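Local atomic coordinates of uncharacterized protein (Deinococcus radiodurans, PDB entry 3GG7), a protein that binds manganese and is probably a TatD-type metal-dependent hydrolase acting on ester bonds, its substrate not yet identified. Residues A[8-13]-A[18-23]; A[169-174]-A[198-203]; A[32-37]-A[41-46]. All coordinates share one frame; numbering follows the deposited sequence.

Contact 1 (A[8-13]-A[18-23]); sequences VHLDLY and AVARAC. With MN (manganese (II) ion), chain B.
Leu10 and Tyr13 pack against Val19 and Ala20 in a buried, wholly apolar contact between the loop that leaves strand 4-8 and the flank of helix 16-25. Val19 stands at its centre and sends its two methyls to different partners. With CG1 anti to the backbone N (chi1 178°), CG2 is turned beside that nitrogen and lies over one face of the Tyr13 ring. This is a CH-pi contact, 4.1 Å from Val19 CG2 to the centroid of the Tyr13 ring and 22° off its normal, shifted toward the rim, where Tyr13 CG lies 3.8 Å away. The other methyl, Val19 CG1, meets Leu10 CD2 at 3.8 Å. Leu10 uses its other branch as well: Leu10 CD1 reaches Ala20 CB at 4.3 Å. Leu10 belongs to a short 3-10 turn, in which Leu12 N is hydrogen-bonded to His9 O. Just before it comes the His-X-His signature at the end of the first strand of this TatD-type TIM barrel: His9 NE2 binds the manganese ion at 2.1 Å, and His7, Glu86, Asp196 and a water are further ligands. At the far end of the Tyr13 ring, a hydrogen bond to the backbone oxygen of Ala207 ties the OH.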
loop_
_atom_site.group_PDB
_atom_site.type_symbol
_atom_site.label_atom_id
_atom_site.label_comp_id
_atom_site.label_asym_id
_atom_site.label_seq_id
_atom_site.Cartn_x
_atom_site.Cartn_y
_atom_site.Cartn_z
ATOM N N VAL A 8 4.805 -3.524 1.715
ATOM C CA VAL A 8 6.238 -3.738 1.739
ATOM C C VAL A 8 6.714 -4.462 0.477
ATOM O O VAL A 8 6.013 -5.316 -0.057
ATOM C CB VAL A 8 6.668 -4.445 3.036
ATOM C CG1 VAL A 8 6.016 -5.861 3.178
ATOM C CG2 VAL A 8 8.184 -4.538 3.153
ATOM N N HIS A 9 7.897 -4.085 -0.004
ATOM C CA HIS A 9 8.461 -4.647 -1.221
ATOM C C HIS A 9 9.411 -5.771 -0.873
ATOM O O HIS A 9 10.633 -5.599 -0.955
ATOM C CB HIS A 9 9.159 -3.563 -2.043
ATOM C CG HIS A 9 8.251 -2.439 -2.439
ATOM N ND1 HIS A 9 7.675 -2.357 -3.689
ATOM C CD2 HIS A 9 7.826 -1.347 -1.759
ATOM C CE1 HIS A 9 6.919 -1.276 -3.754
ATOM N NE2 HIS A 9 7.005 -0.633 -2.604
ATOM N N LEU A 10 8.870 -6.924 -0.495
ATOM C CA LEU A 10 9.745 -8.072 -0.174
ATOM C C LEU A 10 10.686 -8.395 -1.315
ATOM O O LEU A 10 11.845 -8.748 -1.067
ATOM C CB LEU A 10 8.951 -9.329 0.136
ATOM C CG LEU A 10 8.024 -9.322 1.305
ATOM C CD1 LEU A 10 7.504 -10.761 1.424
ATOM C CD2 LEU A 10 8.748 -8.901 2.592
ATOM N N ASP A 11 10.233 -8.208 -2.552
ATOM C CA ASP A 11 11.001 -8.622 -3.726
ATOM C C ASP A 11 12.142 -7.650 -4.086
ATOM O O ASP A 11 12.886 -7.895 -5.043
ATOM C CB ASP A 11 10.075 -8.941 -4.918
ATOM C CG ASP A 11 9.337 -7.732 -5.452
ATOM O OD1 ASP A 11 9.637 -6.581 -5.036
ATOM O OD2 ASP A 11 8.427 -7.968 -6.306
ATOM N N LEU A 12 12.302 -6.570 -3.325
ATOM C CA LEU A 12 13.345 -5.595 -3.585
ATOM C C LEU A 12 14.481 -5.670 -2.559
ATOM O O LEU A 12 15.429 -4.891 -2.658
ATOM C CB LEU A 12 12.760 -4.185 -3.635
ATOM C CG LEU A 12 11.772 -3.900 -4.768
ATOM C CD1 LEU A 12 11.306 -2.434 -4.752
ATOM C CD2 LEU A 12 12.368 -4.279 -6.148
ATOM N N TYR A 13 14.384 -6.594 -1.603
ATOM C CA TYR A 13 15.478 -6.831 -0.642
ATOM C C TYR A 13 16.576 -7.661 -1.304
ATOM O O TYR A 13 16.316 -8.425 -2.224
ATOM C CB TYR A 13 14.967 -7.538 0.603
ATOM C CG TYR A 13 14.154 -6.670 1.511
ATOM C CD1 TYR A 13 14.759 -5.822 2.428
ATOM C CD2 TYR A 13 12.774 -6.669 1.437
ATOM C CE1 TYR A 13 14.008 -5.007 3.271
ATOM C CE2 TYR A 13 12.006 -5.854 2.285
ATOM C CZ TYR A 13 12.610 -5.042 3.206
ATOM O OH TYR A 13 11.773 -4.249 3.991
ATOM N N ALA A 18 14.866 -14.627 2.929
ATOM C CA ALA A 18 15.225 -14.439 4.330
ATOM C C ALA A 18 14.242 -13.513 5.044
ATOM O O ALA A 18 13.880 -13.748 6.197
ATOM C CB ALA A 18 16.670 -13.905 4.465
ATOM N N VAL A 19 13.809 -12.454 4.353
ATOM C CA VAL A 19 12.896 -11.510 4.958
ATOM C C VAL A 19 11.533 -12.195 5.134
ATOM O O VAL A 19 10.932 -12.086 6.175
ATOM C CB VAL A 19 12.794 -10.201 4.148
ATOM C CG1 VAL A 19 11.793 -9.255 4.776
ATOM C CG2 VAL A 19 14.194 -9.529 4.029
ATOM N N ALA A 20 11.061 -12.895 4.116
ATOM C CA ALA A 20 9.793 -13.639 4.211
ATOM C C ALA A 20 9.794 -14.654 5.340
ATOM O O ALA A 20 8.832 -14.748 6.087
ATOM C CB ALA A 20 9.484 -14.336 2.888
ATOM N N ARG A 21 10.870 -15.435 5.465
ATOM C CA ARG A 21 11.019 -16.373 6.568
ATOM C C ARG A 21 10.958 -15.680 7.923
ATOM O O ARG A 21 10.339 -16.160 8.859
ATOM C CB ARG A 21 12.365 -17.090 6.478
ATOM C CG ARG A 21 12.423 -18.255 5.580
ATOM C CD ARG A 21 13.625 -19.132 5.993
ATOM N NE ARG A 21 14.237 -19.770 4.837
ATOM C CZ ARG A 21 15.340 -19.352 4.214
ATOM N NH1 ARG A 21 15.773 -20.040 3.166
ATOM N NH2 ARG A 21 16.014 -18.267 4.616
ATOM N N ALA A 22 11.642 -14.548 8.032
ATOM C CA ALA A 22 11.670 -13.789 9.271
ATOM C C ALA A 22 10.282 -13.276 9.665
ATOM O O ALA A 22 9.939 -13.181 10.840
ATOM C CB ALA A 22 12.651 -12.632 9.144
ATOM N N CYS A 23 9.486 -12.923 8.657
ATOM C CA CYS A 23 8.087 -12.549 8.897
ATOM C C CYS A 23 7.265 -13.725 9.399
ATOM O O CYS A 23 6.511 -13.611 10.366
ATOM C CB CYS A 23 7.458 -11.952 7.634
ATOM S SG CYS A 23 8.161 -10.361 7.139
HETATM MN MN MN B . 5.868 1.040 -2.039
HETATM O O HOH W 1 6.337 3.018 -2.166
#

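Contact 2 (A[169-174]-A[198-203]); sequences VGPTMV and PFLELD
Leu200 is the first residue of 198-203 to meet the short, weakly bonded helical turn about 171-174, and it does so with both methyls. Its CG stands anti to the backbone N (chi1 171°), which carries the branched end across to the turn. CD2 settles against the ring of Pro171, with Leu200 CD2 3.3 Å from Pro171 CG and about as near to CD, while Leu200 CD1 comes to 3.2 Å from Thr172 CG2 as the two side chains run past each other in opposite directions. Separations this short fall below ordinary carbon contact, so the packing is tight and the exact placing of the methyls doubtful. Both segments follow neighbouring parallel strands of the TIM barrel, 166-169 and 191-193, on the side where the metal site lies; the nearest side-chain atom of Leu200 is about 8 Å from the manganese. Trp149 also touches both Leu200 and Thr172. Leu202, in the small strand 201-202, returns to the proline: its end bends inward until Leu202 CD2 is 3.5 Å from Pro171 CB, the two side chains crossing at about a right angle. The ring of Pro171 also rests on Val215 of helix 212-223.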
loop_
_atom_site.group_PDB
_atom_site.type_symbol
_atom_site.label_atom_id
_atom_site.label_comp_id
_atom_site.label_asym_id
_atom_site.label_seq_id
_atom_site.Cartn_x
_atom_site.Cartn_y
_atom_site.Cartn_z
ATOM N N VAL A 169 -0.198 3.695 7.192
ATOM C CA VAL A 169 0.677 4.732 7.693
ATOM C C VAL A 169 1.960 4.090 8.172
ATOM O O VAL A 169 1.946 2.969 8.711
ATOM C CB VAL A 169 -0.010 5.586 8.814
ATOM C CG1 VAL A 169 -1.336 6.153 8.327
ATOM C CG2 VAL A 169 -0.214 4.784 10.079
ATOM N N GLY A 170 3.066 4.791 7.952
ATOM C CA GLY A 170 4.390 4.282 8.213
ATOM C C GLY A 170 5.188 5.065 9.226
ATOM O O GLY A 170 4.677 6.007 9.848
ATOM N N PRO A 171 6.459 4.697 9.400
ATOM C CA PRO A 171 7.311 5.324 10.414
ATOM C C PRO A 171 7.471 6.840 10.297
ATOM O O PRO A 171 7.523 7.531 11.323
ATOM C CB PRO A 171 8.656 4.643 10.186
ATOM C CG PRO A 171 8.287 3.268 9.674
ATOM C CD PRO A 171 7.108 3.526 8.781
ATOM N N THR A 172 7.554 7.367 9.078
ATOM C CA THR A 172 7.795 8.806 8.912
ATOM C C THR A 172 6.552 9.593 9.325
ATOM O O THR A 172 6.661 10.638 9.967
ATOM C CB THR A 172 8.240 9.179 7.475
ATOM O OG1 THR A 172 7.196 8.894 6.538
ATOM C CG2 THR A 172 9.488 8.424 7.078
ATOM N N MET A 173 5.373 9.070 9.008
ATOM C CA MET A 173 4.117 9.741 9.326
ATOM C C MET A 173 3.860 9.897 10.830
ATOM O O MET A 173 3.335 10.929 11.257
ATOM C CB MET A 173 2.938 9.024 8.663
ATOM C CG MET A 173 2.927 9.152 7.139
ATOM S SD MET A 173 1.500 8.374 6.365
ATOM C CE MET A 173 0.144 9.460 6.882
ATOM N N VAL A 174 4.202 8.892 11.631
ATOM C CA VAL A 174 3.946 8.966 13.072
ATOM C C VAL A 174 4.975 9.813 13.830
ATOM O O VAL A 174 4.737 10.153 14.988
ATOM C CB VAL A 174 3.860 7.575 13.755
ATOM C CG1 VAL A 174 2.750 6.738 13.135
ATOM C CG2 VAL A 174 5.213 6.865 13.731
ATOM N N PRO A 198 12.015 -1.801 1.136
ATOM C CA PRO A 198 13.244 -1.143 1.633
ATOM C C PRO A 198 13.367 0.325 1.183
ATOM O O PRO A 198 14.420 0.947 1.392
ATOM C CB PRO A 198 14.346 -1.997 0.994
ATOM C CG PRO A 198 13.788 -2.373 -0.321
ATOM C CD PRO A 198 12.270 -2.513 -0.132
ATOM N N PHE A 199 12.326 0.873 0.557
ATOM C CA PHE A 199 12.333 2.266 0.092
ATOM C C PHE A 199 12.474 3.258 1.231
ATOM O O PHE A 199 13.283 4.205 1.166
ATOM C CB PHE A 199 11.044 2.585 -0.654
ATOM C CG PHE A 199 11.003 2.068 -2.051
ATOM C CD1 PHE A 199 11.971 2.449 -2.968
ATOM C CD2 PHE A 199 9.964 1.266 -2.483
ATOM C CE1 PHE A 199 11.924 1.992 -4.279
ATOM C CE2 PHE A 199 9.913 0.806 -3.799
ATOM C CZ PHE A 199 10.883 1.168 -4.692
ATOM N N LEU A 200 11.675 3.061 2.273
ATOM C CA LEU A 200 11.772 3.860 3.474
ATOM C C LEU A 200 13.073 3.523 4.180
ATOM O O LEU A 200 13.382 2.357 4.421
ATOM C CB LEU A 200 10.601 3.586 4.427
ATOM C CG LEU A 200 10.828 4.272 5.797
ATOM C CD1 LEU A 200 10.628 5.783 5.667
ATOM C CD2 LEU A 200 9.983 3.696 6.910
ATOM N N GLU A 201 13.837 4.552 4.503
ATOM C CA GLU A 201 14.995 4.385 5.360
ATOM C C GLU A 201 14.707 4.903 6.758
ATOM O O GLU A 201 14.102 5.956 6.932
ATOM C CB GLU A 201 16.202 5.081 4.754
ATOM C CG GLU A 201 16.713 4.342 3.563
ATOM C CD GLU A 201 17.883 5.022 2.915
ATOM O OE1 GLU A 201 18.401 6.017 3.475
ATOM O OE2 GLU A 201 18.279 4.553 1.839
ATOM N N LEU A 202 15.120 4.129 7.758
ATOM C CA LEU A 202 15.112 4.559 9.149
ATOM C C LEU A 202 16.560 4.611 9.592
ATOM O O LEU A 202 17.303 3.636 9.434
ATOM C CB LEU A 202 14.353 3.559 10.018
ATOM C CG LEU A 202 12.878 3.403 9.692
ATOM C CD1 LEU A 202 12.306 2.169 10.390
ATOM C CD2 LEU A 202 12.136 4.677 10.073
ATOM N N ASP A 203 16.969 5.763 10.107
ATOM C CA ASP A 203 18.349 5.972 10.539
ATOM C C ASP A 203 19.383 5.554 9.478
ATOM O O ASP A 203 20.406 4.945 9.794
ATOM C CB ASP A 203 18.571 5.260 11.892
ATOM C CG ASP A 203 17.563 5.707 12.959
ATOM O OD1 ASP A 203 17.483 6.923 13.248
ATOM O OD2 ASP A 203 16.830 4.856 13.508
#

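Contact 3 (A[32-37]-A[41-46]); sequences SVTTTP and RGTLAL. With SO4 (sulfate ion), chain C.
Thr43 faces Thr34 and Ser32 with its methyl, and these van der Waals touches form the direct part of the contact. Thr43 CG2 is anti to the backbone N and meets the methyl of Thr34, CG2 to CG2, at 3.7 Å; the two side chains lie alongside, pointing opposite ways. Ser32 OG lies at an equal 3.7 Å from Thr43 CG2. The hydroxyls of the threonines are engaged elsewhere: Thr34 OG1 is hydrogen-bonded to Ala56 O, and Thr43 OG1 to Asp11 OD2.

The polar link between the segments runs through water. One molecule sits 2.7 Å from Ser32 OG and donates a hydrogen bond of 2.8 Å to Thr43 O. That carbonyl also accepts from Leu46 N, so two donors grip it.

A third set of bonds lies on the outer side of the helix, where Arg41 holds a sulfate ion, probably from the crystallisation liquor. Its chain bends at chi2 (-91°), and the guanidinium presents an edge to the anion: Arg41 NE donates to sulfate O2 at 2.9 Å (147°), and Arg41 NH2 to sulfate O1, which lies in the guanidinium plane, at 2.9 Å (156°). NH1 forms a salt bridge with Glu80, and Tyr77 and Arg76 also hydrogen-bond to the sulfate.

In the barrel this is the loop that carries the chain from strand 29-32 into helix 40-44. Thr43 rests on Thr55 of the adjoining strand 53-55, Leu46 reaches Pro16 and Val17 of helix 16-25, and Pro37 packs on helix 72-77.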
loop_
_atom_site.group_PDB
_atom_site.type_symbol
_atom_site.label_atom_id
_atom_site.label_comp_id
_atom_site.label_asym_id
_atom_site.label_seq_id
_atom_site.Cartn_x
_atom_site.Cartn_y
_atom_site.Cartn_z
ATOM N N SER A 32 2.832 -8.013 0.426
ATOM C CA SER A 32 4.009 -8.060 -0.431
ATOM C C SER A 32 3.608 -7.499 -1.798
ATOM O O SER A 32 2.943 -8.195 -2.583
ATOM C CB SER A 32 4.460 -9.527 -0.527
ATOM O OG SER A 32 5.570 -9.702 -1.406
ATOM N N VAL A 33 3.944 -6.239 -2.056
ATOM C CA VAL A 33 3.517 -5.552 -3.266
ATOM C C VAL A 33 4.521 -5.719 -4.394
ATOM O O VAL A 33 5.729 -5.968 -4.150
ATOM C CB VAL A 33 3.210 -4.052 -3.004
ATOM C CG1 VAL A 33 2.014 -3.919 -2.013
ATOM C CG2 VAL A 33 4.446 -3.307 -2.428
ATOM N N THR A 34 4.033 -5.588 -5.629
ATOM C CA THR A 34 4.890 -5.707 -6.817
ATOM C C THR A 34 4.932 -4.390 -7.591
ATOM O O THR A 34 4.066 -3.497 -7.411
ATOM C CB THR A 34 4.441 -6.875 -7.719
ATOM O OG1 THR A 34 3.028 -6.823 -7.960
ATOM C CG2 THR A 34 4.741 -8.224 -7.076
ATOM N N THR A 35 5.955 -4.242 -8.443
ATOM C CA THR A 35 6.143 -3.007 -9.175
ATOM C C THR A 35 5.830 -3.131 -10.653
ATOM O O THR A 35 5.656 -2.112 -11.338
ATOM C CB THR A 35 7.582 -2.490 -9.001
ATOM O OG1 THR A 35 8.477 -3.438 -9.517
ATOM C CG2 THR A 35 7.897 -2.217 -7.493
ATOM N N THR A 36 5.743 -4.364 -11.146
ATOM C CA THR A 36 5.274 -4.639 -12.514
ATOM C C THR A 36 4.517 -5.963 -12.436
ATOM O O THR A 36 4.910 -6.854 -11.669
ATOM C CB THR A 36 6.432 -4.765 -13.553
ATOM O OG1 THR A 36 5.935 -5.475 -14.693
ATOM C CG2 THR A 36 7.631 -5.520 -13.018
ATOM N N PRO A 37 3.442 -6.105 -13.235
ATOM C CA PRO A 37 2.722 -7.375 -13.177
ATOM C C PRO A 37 3.565 -8.552 -13.653
ATOM O O PRO A 37 3.246 -9.706 -13.315
ATOM C CB PRO A 37 1.488 -7.136 -14.067
ATOM C CG PRO A 37 1.889 -6.023 -14.944
ATOM C CD PRO A 37 2.810 -5.144 -14.169
ATOM N N ARG A 41 4.851 -13.993 -10.824
ATOM C CA ARG A 41 5.159 -15.388 -10.531
ATOM C C ARG A 41 6.327 -15.473 -9.541
ATOM O O ARG A 41 6.295 -16.213 -8.583
ATOM C CB ARG A 41 5.489 -16.166 -11.797
ATOM C CG ARG A 41 4.289 -16.535 -12.601
ATOM C CD ARG A 41 3.703 -17.886 -12.237
ATOM N NE ARG A 41 2.454 -18.027 -12.970
ATOM C CZ ARG A 41 1.240 -17.767 -12.474
ATOM N NH1 ARG A 41 1.063 -17.497 -11.193
ATOM N NH2 ARG A 41 0.187 -17.834 -13.263
ATOM N N GLY A 42 7.366 -14.671 -9.786
ATOM C CA GLY A 42 8.537 -14.705 -8.957
ATOM C C GLY A 42 8.268 -14.219 -7.543
ATOM O O GLY A 42 8.758 -14.771 -6.549
ATOM N N THR A 43 7.511 -13.151 -7.417
ATOM C CA THR A 43 7.219 -12.608 -6.105
ATOM C C THR A 43 6.186 -13.443 -5.357
ATOM O O THR A 43 6.353 -13.704 -4.168
ATOM C CB THR A 43 6.792 -11.156 -6.248
ATOM O OG1 THR A 43 7.860 -10.456 -6.881
ATOM C CG2 THR A 43 6.507 -10.557 -4.887
ATOM N N LEU A 44 5.160 -13.936 -6.056
ATOM C CA LEU A 44 4.210 -14.876 -5.450
ATOM C C LEU A 44 4.923 -16.105 -4.854
ATOM O O LEU A 44 4.492 -16.649 -3.846
ATOM C CB LEU A 44 3.165 -15.329 -6.485
ATOM C CG LEU A 44 2.103 -16.309 -6.021
ATOM C CD1 LEU A 44 1.239 -15.770 -4.857
ATOM C CD2 LEU A 44 1.233 -16.616 -7.235
ATOM N N ALA A 45 5.991 -16.559 -5.511
ATOM C CA ALA A 45 6.732 -17.726 -5.001
ATOM C C ALA A 45 7.273 -17.557 -3.594
ATOM O O ALA A 45 7.451 -18.548 -2.898
ATOM C CB ALA A 45 7.862 -18.059 -5.945
ATOM N N LEU A 46 7.522 -16.323 -3.167
ATOM C CA LEU A 46 7.974 -16.060 -1.792
ATOM C C LEU A 46 6.924 -16.469 -0.766
ATOM O O LEU A 46 7.228 -16.672 0.417
ATOM C CB LEU A 46 8.344 -14.582 -1.580
ATOM C CG LEU A 46 9.409 -13.998 -2.476
ATOM C CD1 LEU A 46 9.488 -12.506 -2.356
ATOM C CD2 LEU A 46 10.770 -14.642 -2.162
HETATM S S SO4 C . 2.400 -17.827 -16.645
HETATM O O1 SO4 C . 1.089 -17.990 -16.034
HETATM O O2 SO4 C . 3.449 -18.215 -15.698
HETATM O O3 SO4 C . 2.507 -18.692 -17.832
HETATM O O4 SO4 C . 2.519 -16.424 -17.042
HETATM O O HOH W 2 5.178 -12.281 -1.999
#

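From the N terminus, contact 1 comes first, folding the loop after strand 4-8 back onto helix 16-25. The chain then runs through strand 29-32 into contact 3, a similarly short closure with helix 40-44. Far later, contact 2 joins the stretches that follow strands 166-169 and 191-193, two neighbours in the parallel sheet. The three follow one another in series, none nesting or crossing. Contacts 1 and 3 are joined through a probable backbone hydrogen bond between Val8 and Val33, whereas contact 2 meets contact 1 where Phe199 packs edge-to-face on His9. Contact 1, which holds the manganese ligand His9, thus touches both others.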